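Local coordinates for protein trigger factor (Thermotoga maritima, PDB 2NSC) that probably keeps newly made proteins in an open conformation as a ribosome-associated chaperone and isomerises peptidyl-proline bonds, this chain being its N-terminal, ribosome-binding domain, at residues Val32-Leu35 against Asn36-Glu40; Glu5-Asp9 against Lys10-Val14; Asp72-Pro75 against Asp76-Lys79. All coordinates share one frame; numbering follows the deposited sequence.

Contact 1 of 3, residues Val32-Leu35 against Asn36-Glu40; sequences VRYL and NQRVE
V32 and N36 are joined by a helical backbone bond, N36 N to V32 O at 3.0 Å, where helix 21-36 of the trigger factor N-terminal domain runs out into a loop. At this C-terminal end L35 O takes two N-H groups. V39 N binds nearly head-on to the C=O at 2.8 Å, while R38 N sits well above the carbonyl plane at 3.1 Å. The main side-chain contact is between Y34 and R38, four residues apart. The guanidinium of R38 lies flat over one face of the Y34 ring, planes 14° apart and centres 3.9 Å apart, a cation-pi stack. Y34 reaches this place with its CG anti to the backbone N (chi1 175°). R38 stretches out from CG to NE and lays CD over the same face as a CH-pi contact. The stack has slight polar support: R38 NH1 makes weak bonds to Y34 O and to Q37 OE1, the latter in the guanidinium plane. On another side of the helix V32 CG1 touches N36 ND2. N36 OD1 is bound by I49 N and V39 touches I49, so the helix end probably anchors the loop bearing the family's ribosome-binding GFRKGRIP signature. L35 turns inward against helices 51-58 and 62-71. At the outer end of the stack one water bridges the pair, 3.1 Å from Y34 OH and accepting from R38 NH2 at 2.9 Å.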
loop_
_atom_site.group_PDB
_atom_site.type_symbol
_atom_site.label_atom_id
_atom_site.label_comp_id
_atom_site.label_asym_id
_atom_site.label_seq_id
_atom_site.Cartn_x
_atom_site.Cartn_y
_atom_site.Cartn_z
ATOM N N VAL A 32 7.688 5.035 -6.586
ATOM C CA VAL A 32 8.933 5.112 -7.365
ATOM C C VAL A 32 9.161 6.541 -7.874
ATOM O O VAL A 32 10.242 7.102 -7.729
ATOM C CB VAL A 32 8.924 4.080 -8.539
ATOM C CG1 VAL A 32 10.103 4.274 -9.444
ATOM C CG2 VAL A 32 8.870 2.641 -7.997
ATOM N N ARG A 33 8.117 7.115 -8.459
ATOM C CA ARG A 33 8.105 8.490 -8.960
ATOM C C ARG A 33 8.507 9.484 -7.866
ATOM O O ARG A 33 9.328 10.364 -8.081
ATOM C CB ARG A 33 6.688 8.803 -9.455
ATOM C CG ARG A 33 6.536 9.978 -10.405
ATOM C CD ARG A 33 5.133 9.924 -11.038
ATOM N NE ARG A 33 5.048 8.724 -11.850
ATOM C CZ ARG A 33 4.001 7.917 -11.948
ATOM N NH1 ARG A 33 2.869 8.146 -11.277
ATOM N NH2 ARG A 33 4.108 6.858 -12.740
ATOM N N TYR A 34 7.909 9.328 -6.689
ATOM C CA TYR A 34 8.128 10.236 -5.570
ATOM C C TYR A 34 9.574 10.156 -5.081
ATOM O O TYR A 34 10.217 11.170 -4.820
ATOM C CB TYR A 34 7.167 9.850 -4.440
ATOM C CG TYR A 34 7.360 10.628 -3.168
ATOM C CD1 TYR A 34 6.723 11.860 -2.978
ATOM C CD2 TYR A 34 8.139 10.121 -2.133
ATOM C CE1 TYR A 34 6.888 12.588 -1.794
ATOM C CE2 TYR A 34 8.303 10.843 -0.947
ATOM C CZ TYR A 34 7.682 12.075 -0.790
ATOM O OH TYR A 34 7.849 12.795 0.377
ATOM N N LEU A 35 10.072 8.930 -4.947
ATOM C CA LEU A 35 11.416 8.683 -4.452
ATOM C C LEU A 35 12.483 9.176 -5.421
ATOM O O LEU A 35 13.518 9.679 -4.980
ATOM C CB LEU A 35 11.606 7.204 -4.164
ATOM C CG LEU A 35 10.878 6.770 -2.884
ATOM C CD1 LEU A 35 10.745 5.253 -2.815
ATOM C CD2 LEU A 35 11.576 7.325 -1.629
ATOM N N ASN A 36 12.225 9.050 -6.725
ATOM C CA ASN A 36 13.192 9.437 -7.751
ATOM C C ASN A 36 13.298 10.938 -7.940
ATOM O O ASN A 36 14.266 11.425 -8.536
ATOM C CB ASN A 36 12.875 8.764 -9.088
ATOM C CG ASN A 36 13.703 7.519 -9.324
ATOM O OD1 ASN A 36 14.927 7.557 -9.208
ATOM N ND2 ASN A 36 13.042 6.406 -9.679
ATOM N N GLN A 37 12.317 11.671 -7.423
ATOM C CA GLN A 37 12.379 13.128 -7.385
ATOM C C GLN A 37 13.189 13.639 -6.178
ATOM O O GLN A 37 13.531 14.818 -6.117
ATOM C CB GLN A 37 10.972 13.729 -7.300
ATOM C CG GLN A 37 10.046 13.499 -8.498
ATOM C CD GLN A 37 8.562 13.537 -8.081
ATOM O OE1 GLN A 37 8.235 13.547 -6.884
ATOM N NE2 GLN A 37 7.666 13.559 -9.060
ATOM N N ARG A 38 13.490 12.757 -5.227
ATOM C CA ARG A 38 13.986 13.167 -3.912
ATOM C C ARG A 38 15.256 12.503 -3.440
ATOM O O ARG A 38 15.882 12.994 -2.507
ATOM C CB ARG A 38 12.929 12.906 -2.854
ATOM C CG ARG A 38 11.819 13.895 -2.870
ATOM C CD ARG A 38 10.734 13.545 -1.858
ATOM N NE ARG A 38 9.710 14.594 -1.824
ATOM C CZ ARG A 38 8.877 14.871 -2.832
ATOM N NH1 ARG A 38 8.929 14.183 -3.975
ATOM N NH2 ARG A 38 7.980 15.840 -2.688
ATOM N N VAL A 39 15.598 11.357 -4.015
ATOM C CA VAL A 39 16.836 10.683 -3.646
ATOM C C VAL A 39 17.709 10.384 -4.853
ATOM O O VAL A 39 17.210 10.071 -5.927
ATOM C CB VAL A 39 16.606 9.393 -2.814
ATOM C CG1 VAL A 39 15.455 9.583 -1.839
ATOM C CG2 VAL A 39 16.337 8.209 -3.707
ATOM N N GLU A 40 19.018 10.493 -4.652
ATOM C CA GLU A 40 19.993 10.147 -5.665
ATOM C C GLU A 40 20.995 9.168 -5.076
ATOM O O GLU A 40 21.638 9.476 -4.074
ATOM C CB GLU A 40 20.715 11.405 -6.138
ATOM C CG GLU A 40 21.393 11.248 -7.491
ATOM C CD GLU A 40 22.105 12.513 -7.935
ATOM O OE1 GLU A 40 21.422 13.496 -8.319
ATOM O OE2 GLU A 40 23.358 12.516 -7.895
HETATM O O HOH W 1 7.206 15.813 0.086
#

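Contact 2 of 3, residues Glu5-Asp9 against Lys10-Val14; sequences ELERD and KNRVV
R12 reaches back across the hairpin and meets two acids on the partner strand. Its NH1 donates to D9 OD2 at 3.0 Å. The carboxylate oxygen uses its anti lone pair and lies in the guanidinium plane, while the two flat groups stand at 84°. R12 NH2 approaches E7 OE2 obliquely, in a longer salt bridge of 3.6 Å. E7, D9 and R12 thus form one network on the face that also carries V14. E7 has CG between its backbone N and carbonyl carbon (chi1 76°). This folds the extended chain over V14, with E7 CG 3.7 Å from V14 CG2. L6 covers the other methyl, its CD1 at 3.9 Å from V14 CG1. On the face of R8 and V13, V13 CG2 sits over the centre of the R8 guanidinium, 3.7 Å above its plane. The R8 chain bends at chi3, and NH1 makes a weak bond to K10 O. E5 crosses V13 nearly at a right angle and lays its side chain against CG1.

The backbone sets these neighbours. Strands 2-9 and 12-18 form an antiparallel hairpin closed by a type II' turn from D9 to R12, with K10 at positive phi (66°). D9 and R12 are a hydrogen-bonded pair, and D9 N to R12 O is short at 2.7 Å. Farther along, L6 and E7 both face V14 in a classic beta bulge. L6 N binds V14 O, and V14 N binds E7 O at 2.9 Å. Next to the bulge L6 touches E16 and E5 touches L15. With two carboxylates near one guanidinium, the positive charge of R12 probably offsets the mutual repulsion of E7 and D9 on this largely exposed face.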
loop_
_atom_site.group_PDB
_atom_site.type_symbol
_atom_site.label_atom_id
_atom_site.label_comp_id
_atom_site.label_asym_id
_atom_site.label_seq_id
_atom_site.Cartn_x
_atom_site.Cartn_y
_atom_site.Cartn_z
ATOM N N GLU A 5 -18.123 -1.059 5.839
ATOM C CA GLU A 5 -18.392 -0.327 7.083
ATOM C C GLU A 5 -18.229 -1.279 8.269
ATOM O O GLU A 5 -18.986 -2.226 8.409
ATOM C CB GLU A 5 -19.782 0.315 7.069
ATOM C CG GLU A 5 -20.084 1.138 8.307
ATOM C CD GLU A 5 -21.469 1.785 8.284
ATOM O OE1 GLU A 5 -21.736 2.618 7.411
ATOM O OE2 GLU A 5 -22.294 1.480 9.164
ATOM N N LEU A 6 -17.232 -1.032 9.113
ATOM C CA LEU A 6 -17.011 -1.881 10.290
ATOM C C LEU A 6 -17.970 -1.548 11.426
ATOM O O LEU A 6 -18.411 -2.439 12.152
ATOM C CB LEU A 6 -15.560 -1.795 10.771
ATOM C CG LEU A 6 -14.459 -2.283 9.831
ATOM C CD1 LEU A 6 -13.083 -2.125 10.498
ATOM C CD2 LEU A 6 -14.695 -3.744 9.417
ATOM N N GLU A 7 -18.282 -0.265 11.590
ATOM C CA GLU A 7 -19.247 0.153 12.595
ATOM C C GLU A 7 -19.711 1.582 12.412
ATOM O O GLU A 7 -19.002 2.429 11.838
ATOM C CB GLU A 7 -18.732 -0.066 14.030
ATOM C CG GLU A 7 -17.709 0.928 14.525
ATOM C CD GLU A 7 -17.235 0.629 15.942
ATOM O OE1 GLU A 7 -18.084 0.492 16.843
ATOM O OE2 GLU A 7 -16.012 0.538 16.165
ATOM N N ARG A 8 -20.919 1.822 12.910
ATOM C CA ARG A 8 -21.492 3.139 12.996
ATOM C C ARG A 8 -21.778 3.411 14.462
ATOM O O ARG A 8 -22.421 2.610 15.140
ATOM C CB ARG A 8 -22.776 3.197 12.175
ATOM C CG ARG A 8 -23.416 4.551 12.132
ATOM C CD ARG A 8 -24.567 4.560 11.143
ATOM N NE ARG A 8 -24.186 5.085 9.826
ATOM C CZ ARG A 8 -24.049 6.386 9.541
ATOM N NH1 ARG A 8 -24.229 7.311 10.482
ATOM N NH2 ARG A 8 -23.709 6.763 8.315
ATOM N N ASP A 9 -21.273 4.534 14.952
ATOM C CA ASP A 9 -21.487 4.916 16.329
ATOM C C ASP A 9 -21.851 6.388 16.363
ATOM O O ASP A 9 -20.976 7.255 16.472
ATOM C CB ASP A 9 -20.234 4.613 17.159
ATOM C CG ASP A 9 -20.285 5.231 18.554
ATOM O OD1 ASP A 9 -21.403 5.427 19.100
ATOM O OD2 ASP A 9 -19.195 5.532 19.094
ATOM N N LYS A 10 -23.153 6.653 16.255
ATOM C CA LYS A 10 -23.697 8.005 16.053
ATOM C C LYS A 10 -23.274 8.560 14.688
ATOM O O LYS A 10 -23.672 8.013 13.676
ATOM C CB LYS A 10 -23.373 8.959 17.231
ATOM C CG LYS A 10 -23.849 8.397 18.585
ATOM C CD LYS A 10 -23.492 9.315 19.746
ATOM C CE LYS A 10 -24.105 8.829 21.069
ATOM N NZ LYS A 10 -23.852 9.817 22.202
ATOM N N ASN A 11 -22.495 9.638 14.658
ATOM C CA ASN A 11 -21.973 10.185 13.398
ATOM C C ASN A 11 -20.532 9.792 13.162
ATOM O O ASN A 11 -19.888 10.288 12.236
ATOM C CB ASN A 11 -22.076 11.696 13.395
ATOM C CG ASN A 11 -23.491 12.170 13.506
ATOM O OD1 ASN A 11 -24.360 11.791 12.708
ATOM N ND2 ASN A 11 -23.742 12.997 14.504
ATOM N N ARG A 12 -20.039 8.914 14.024
ATOM C CA ARG A 12 -18.724 8.341 13.884
ATOM C C ARG A 12 -18.852 7.028 13.101
ATOM O O ARG A 12 -19.555 6.109 13.534
ATOM C CB ARG A 12 -18.105 8.126 15.270
ATOM C CG ARG A 12 -16.691 7.577 15.265
ATOM C CD ARG A 12 -16.302 7.057 16.656
ATOM N NE ARG A 12 -15.364 5.945 16.551
ATOM C CZ ARG A 12 -15.575 4.734 17.054
ATOM N NH1 ARG A 12 -16.694 4.471 17.722
ATOM N NH2 ARG A 12 -14.658 3.787 16.895
ATOM N N VAL A 13 -18.188 6.965 11.942
ATOM C CA VAL A 13 -18.212 5.774 11.079
ATOM C C VAL A 13 -16.797 5.223 10.843
ATOM O O VAL A 13 -15.879 5.982 10.545
ATOM C CB VAL A 13 -18.927 6.045 9.726
ATOM C CG1 VAL A 13 -19.067 4.755 8.931
ATOM C CG2 VAL A 13 -20.306 6.657 9.959
ATOM N N VAL A 14 -16.635 3.908 11.005
ATOM C CA VAL A 14 -15.362 3.203 10.747
ATOM C C VAL A 14 -15.457 2.432 9.423
ATOM O O VAL A 14 -16.371 1.618 9.204
ATOM C CB VAL A 14 -14.998 2.250 11.912
ATOM C CG1 VAL A 14 -13.662 1.570 11.684
ATOM C CG2 VAL A 14 -14.984 3.013 13.232
#

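Contact 3 of 3, residues Asp72-Pro75 against Asp76-Lys79; sequences DLIP and DTLK
I74 lays its CG2 methyl alongside L78, 3.9 Å from L78 CD1, the two side chains pointing the same way. They are four residues apart at the short, weakly bonded helix 74-77 of the N-terminal domain, and both lean on Y17 of strand 12-18. L78 also packs on L15 and P87. The main polar contact is T77 folded back onto I74 O. T77 OG1 lies between its own backbone N and carbonyl carbon (chi1 67°), which aims the hydroxyl at the preceding turn. It donates to I74 O at 2.5 Å, in the carbonyl plane and on a lone pair. T77 N binds the same oxygen at 2.7 Å, from above that plane, so I74 O is gripped twice by one residue. T77 OG1 is also hydrogen-bonded to Y17 OH, which links the helix to the hairpin. A valine here would probably leave Y17 OH without this partner and I74 O with the backbone N-H as its one remaining donor from this position. The threonine methyl, CG2, turns to L73 O. A second i to i+3 backbone bond follows, L78 N to P75 O at 3.0 Å. Outside the turn D76 OD2 and K79 NZ form a long salt bridge. At the start of the helix a water donates to D72 O at 2.8 Å and accepts from D76 N at 2.6 Å.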
loop_
_atom_site.group_PDB
_atom_site.type_symbol
_atom_site.label_atom_id
_atom_site.label_comp_id
_atom_site.label_asym_id
_atom_site.label_seq_id
_atom_site.Cartn_x
_atom_site.Cartn_y
_atom_site.Cartn_z
ATOM N N ASP A 72 -4.228 8.019 -0.473
ATOM C CA ASP A 72 -4.683 9.144 -1.301
ATOM C C ASP A 72 -5.885 8.822 -2.190
ATOM O O ASP A 72 -6.356 9.683 -2.929
ATOM C CB ASP A 72 -3.540 9.666 -2.201
ATOM C CG ASP A 72 -2.389 10.293 -1.416
ATOM O OD1 ASP A 72 -2.546 10.557 -0.195
ATOM O OD2 ASP A 72 -1.324 10.545 -2.038
ATOM N N LEU A 73 -6.356 7.582 -2.158
ATOM C CA LEU A 73 -7.507 7.218 -2.964
ATOM C C LEU A 73 -8.775 7.459 -2.169
ATOM O O LEU A 73 -9.867 7.581 -2.732
ATOM C CB LEU A 73 -7.434 5.754 -3.394
ATOM C CG LEU A 73 -6.366 5.363 -4.415
ATOM C CD1 LEU A 73 -6.365 3.862 -4.613
ATOM C CD2 LEU A 73 -6.560 6.109 -5.764
ATOM N N ILE A 74 -8.606 7.544 -0.856
ATOM C CA ILE A 74 -9.722 7.541 0.065
ATOM C C ILE A 74 -10.597 8.799 -0.028
ATOM O O ILE A 74 -11.776 8.668 -0.313
ATOM C CB ILE A 74 -9.287 7.229 1.502
ATOM C CG1 ILE A 74 -8.621 5.846 1.532
ATOM C CG2 ILE A 74 -10.513 7.297 2.459
ATOM C CD1 ILE A 74 -8.109 5.427 2.887
ATOM N N PRO A 75 -10.018 10.011 0.177
ATOM C CA PRO A 75 -10.822 11.239 0.167
ATOM C C PRO A 75 -11.827 11.345 -0.968
ATOM O O PRO A 75 -12.945 11.819 -0.762
ATOM C CB PRO A 75 -9.764 12.342 0.057
ATOM C CG PRO A 75 -8.613 11.778 0.832
ATOM C CD PRO A 75 -8.596 10.317 0.439
ATOM N N ASP A 76 -11.452 10.887 -2.149
ATOM C CA ASP A 76 -12.320 10.998 -3.302
ATOM C C ASP A 76 -13.565 10.115 -3.164
ATOM O O ASP A 76 -14.637 10.444 -3.708
ATOM C CB ASP A 76 -11.541 10.650 -4.563
ATOM C CG ASP A 76 -12.254 11.076 -5.813
ATOM O OD1 ASP A 76 -13.203 10.363 -6.208
ATOM O OD2 ASP A 76 -11.879 12.123 -6.392
ATOM N N THR A 77 -13.427 9.001 -2.439
ATOM C CA THR A 77 -14.550 8.089 -2.200
ATOM C C THR A 77 -15.548 8.659 -1.193
ATOM O O THR A 77 -16.665 8.140 -1.041
ATOM C CB THR A 77 -14.073 6.708 -1.705
ATOM O OG1 THR A 77 -13.492 6.849 -0.409
ATOM C CG2 THR A 77 -13.053 6.130 -2.646
ATOM N N LEU A 78 -15.141 9.723 -0.506
ATOM C CA LEU A 78 -15.973 10.319 0.525
ATOM C C LEU A 78 -16.505 11.696 0.139
ATOM O O LEU A 78 -17.216 12.309 0.934
ATOM C CB LEU A 78 -15.205 10.427 1.849
ATOM C CG LEU A 78 -14.610 9.153 2.458
ATOM C CD1 LEU A 78 -13.606 9.478 3.538
ATOM C CD2 LEU A 78 -15.679 8.260 3.005
ATOM N N LYS A 79 -16.161 12.186 -1.055
ATOM C CA LYS A 79 -16.542 13.537 -1.449
ATOM C C LYS A 79 -18.077 13.759 -1.537
ATOM O O LYS A 79 -18.525 14.893 -1.565
ATOM C CB LYS A 79 -15.826 13.963 -2.742
ATOM C CG LYS A 79 -16.296 13.254 -3.993
ATOM C CD LYS A 79 -15.548 13.721 -5.217
ATOM C CE LYS A 79 -15.779 12.756 -6.378
ATOM N NZ LYS A 79 -15.306 13.284 -7.699
HETATM O O HOH W 2 -8.906 10.887 -2.878
#

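Overall arrangement
The three contacts follow one another along the chain as contact 2, contact 1 and contact 3, and none touches another. Contacts 1 and 2 lie on opposite sides of the chain's centre, with centres about 38 Å apart, though strand 12-18 leads into helix 21-36. Contact 3 is on the same side as contact 2, about 17 Å between centres and about 8 Å between nearest atoms. Strand 12-18 connects these two: its start is in contact 2, and its L15 and Y17 receive contact 3. Contact 1 is about 25 Å from contact 3, centre to centre. This domain binds the ribosome, and contact 1 adjoins its signature loop; the isomerase domain is absent from this chain.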